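Local coordinates for EVE domain-containing protein (Pseudomonas syringae pv. tomato str. DC3000, PDB 2EVE) that is of unknown function but folds as an EVE domain of the PUA clan, in which many members bind RNA or modified nucleic acids, so a similar role is possible, at residues Q33-L38 / N92-L97. Numbering follows the deposited sequence.
Sequences QARNFL and NPWSAL
Arg-35 and Leu-38, one turn apart on helix 32-40, both face the beginning of strand 95-110, whose axis over 95-97 passes 8.7 Å from that of the helix segment at an angle of 45°. This is helix-on-sheet packing in the EVE domain, a PUA-related fold, and it illustrates how a helix can meet a strand through an apolar pair at one level and an arginine-to-carbonyl hydrogen bond at the next. In the apolar part Leu-38 and Leu-97 reach toward each other tip to tip, Leu-38 CG coming to 3.5 Å from Leu-97 CD2, while Leu-38 CD2 also rests 4.0 Å from Ser-95 CB. Ala-69 of the adjacent strand touches Leu-38 as well, and Ser-95 OG is hydrogen-bonded to NE of Arg-39, the residue after Leu-38 on the same helix.

Arg-35 runs across Trp-94 at about a right angle, its CD 4.0 Å from CE3 of the indole. A bend at chi3 (72°) turns NE out of the line of the chain, to where NE and NH2 both hold Asn-36 OD1 side-on, which limits rotation of the group. Ahead of the strand, Asn-92 OD1 accepts from Trp-94 N in an Asx turn, shaping the backbone around Pro-93. The remaining guanidinium nitrogen makes the bond to the other segment: Arg-35 NH1 donates an almost straight 2.8 Å hydrogen bond to a lone pair of Pro-93 O.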
loop_
_atom_site.group_PDB
_atom_site.type_symbol
_atom_site.label_atom_id
_atom_site.label_comp_id
_atom_site.label_asym_id
_atom_site.label_seq_id
_atom_site.Cartn_x
_atom_site.Cartn_y
_atom_site.Cartn_z
ATOM N N GLN A 33 -6.312 10.644 5.227
ATOM C CA GLN A 33 -5.109 10.354 6.002
ATOM C C GLN A 33 -4.156 9.492 5.168
ATOM O O GLN A 33 -2.942 9.726 5.148
ATOM C CB GLN A 33 -5.476 9.638 7.308
ATOM C CG GLN A 33 -4.282 9.290 8.197
ATOM C CD GLN A 33 -4.705 8.690 9.528
ATOM O OE1 GLN A 33 -5.677 7.935 9.600
ATOM N NE2 GLN A 33 -3.966 9.010 10.586
ATOM N N ALA A 34 -4.716 8.505 4.471
ATOM C CA ALA A 34 -3.932 7.614 3.622
ATOM C C ALA A 34 -3.348 8.411 2.456
ATOM O O ALA A 34 -2.180 8.239 2.093
ATOM C CB ALA A 34 -4.813 6.471 3.101
ATOM N N ARG A 35 -4.167 9.284 1.877
ATOM C CA ARG A 35 -3.735 10.123 0.761
ATOM C C ARG A 35 -2.581 11.007 1.194
ATOM O O ARG A 35 -1.590 11.149 0.478
ATOM C CB ARG A 35 -4.869 11.034 0.274
ATOM C CG ARG A 35 -4.425 12.025 -0.812
ATOM C CD ARG A 35 -5.335 13.251 -0.911
ATOM N NE ARG A 35 -5.161 14.155 0.226
ATOM C CZ ARG A 35 -5.735 15.353 0.325
ATOM N NH1 ARG A 35 -6.527 15.797 -0.646
ATOM N NH2 ARG A 35 -5.517 16.110 1.392
ATOM N N ASN A 36 -2.713 11.612 2.368
ATOM C CA ASN A 36 -1.664 12.498 2.839
ATOM C C ASN A 36 -0.342 11.763 3.021
ATOM O O ASN A 36 0.712 12.301 2.678
ATOM C CB ASN A 36 -2.110 13.211 4.117
ATOM C CG ASN A 36 -3.187 14.252 3.844
ATOM O OD1 ASN A 36 -3.349 14.705 2.707
ATOM N ND2 ASN A 36 -3.913 14.648 4.885
ATOM N N PHE A 37 -0.384 10.541 3.545
ATOM C CA PHE A 37 0.848 9.772 3.691
ATOM C C PHE A 37 1.403 9.472 2.299
ATOM O O PHE A 37 2.597 9.628 2.043
ATOM C CB PHE A 37 0.600 8.456 4.432
ATOM C CG PHE A 37 0.609 8.587 5.929
ATOM C CD1 PHE A 37 1.686 9.181 6.579
ATOM C CD2 PHE A 37 -0.446 8.098 6.689
ATOM C CE1 PHE A 37 1.714 9.290 7.971
ATOM C CE2 PHE A 37 -0.429 8.200 8.085
ATOM C CZ PHE A 37 0.652 8.797 8.724
ATOM N N LEU A 38 0.527 9.049 1.391
ATOM C CA LEU A 38 0.945 8.725 0.031
ATOM C C LEU A 38 1.670 9.901 -0.621
ATOM O O LEU A 38 2.673 9.717 -1.308
ATOM C CB LEU A 38 -0.277 8.310 -0.800
ATOM C CG LEU A 38 -0.053 7.861 -2.248
ATOM C CD1 LEU A 38 -1.100 6.825 -2.622
ATOM C CD2 LEU A 38 -0.110 9.056 -3.183
ATOM N N ASN A 92 -8.857 18.046 -8.239
ATOM C CA ASN A 92 -8.872 16.620 -7.941
ATOM C C ASN A 92 -8.316 16.430 -6.531
ATOM O O ASN A 92 -7.141 16.688 -6.281
ATOM C CB ASN A 92 -8.001 15.873 -8.944
ATOM C CG ASN A 92 -8.190 14.375 -8.875
ATOM O OD1 ASN A 92 -8.601 13.833 -7.848
ATOM N ND2 ASN A 92 -7.875 13.691 -9.970
ATOM N N PRO A 93 -9.154 15.969 -5.596
ATOM C CA PRO A 93 -8.705 15.765 -4.213
ATOM C C PRO A 93 -7.848 14.525 -3.980
ATOM O O PRO A 93 -7.300 14.352 -2.892
ATOM C CB PRO A 93 -10.020 15.683 -3.432
ATOM C CG PRO A 93 -11.031 16.363 -4.342
ATOM C CD PRO A 93 -10.617 15.851 -5.686
ATOM N N TRP A 94 -7.713 13.678 -4.994
ATOM C CA TRP A 94 -6.964 12.438 -4.835
ATOM C C TRP A 94 -5.661 12.327 -5.607
ATOM O O TRP A 94 -5.491 12.932 -6.666
ATOM C CB TRP A 94 -7.876 11.265 -5.184
ATOM C CG TRP A 94 -9.165 11.326 -4.435
ATOM C CD1 TRP A 94 -10.413 11.514 -4.959
ATOM C CD2 TRP A 94 -9.333 11.226 -3.018
ATOM N NE1 TRP A 94 -11.350 11.539 -3.950
ATOM C CE2 TRP A 94 -10.712 11.369 -2.749
ATOM C CE3 TRP A 94 -8.448 11.038 -1.946
ATOM C CZ2 TRP A 94 -11.231 11.320 -1.452
ATOM C CZ3 TRP A 94 -8.964 10.991 -0.652
ATOM C CH2 TRP A 94 -10.345 11.135 -0.418
ATOM N N SER A 95 -4.749 11.526 -5.066
ATOM C CA SER A 95 -3.437 11.324 -5.668
ATOM C C SER A 95 -3.080 9.859 -5.847
ATOM O O SER A 95 -3.407 9.016 -5.013
ATOM C CB SER A 95 -2.359 11.981 -4.800
ATOM O OG SER A 95 -2.603 13.364 -4.630
ATOM N N ALA A 96 -2.396 9.573 -6.947
ATOM C CA ALA A 96 -1.933 8.230 -7.248
ATOM C C ALA A 96 -0.428 8.366 -7.400
ATOM O O ALA A 96 0.113 9.469 -7.327
ATOM C CB ALA A 96 -2.542 7.741 -8.555
ATOM N N LEU A 97 0.254 7.248 -7.592
ATOM C CA LEU A 97 1.689 7.292 -7.804
ATOM C C LEU A 97 2.103 6.011 -8.493
ATOM O O LEU A 97 1.320 5.071 -8.578
ATOM C CB LEU A 97 2.437 7.491 -6.476
ATOM C CG LEU A 97 2.128 6.629 -5.249
ATOM C CD1 LEU A 97 2.545 5.190 -5.489
ATOM C CD2 LEU A 97 2.880 7.212 -4.060
#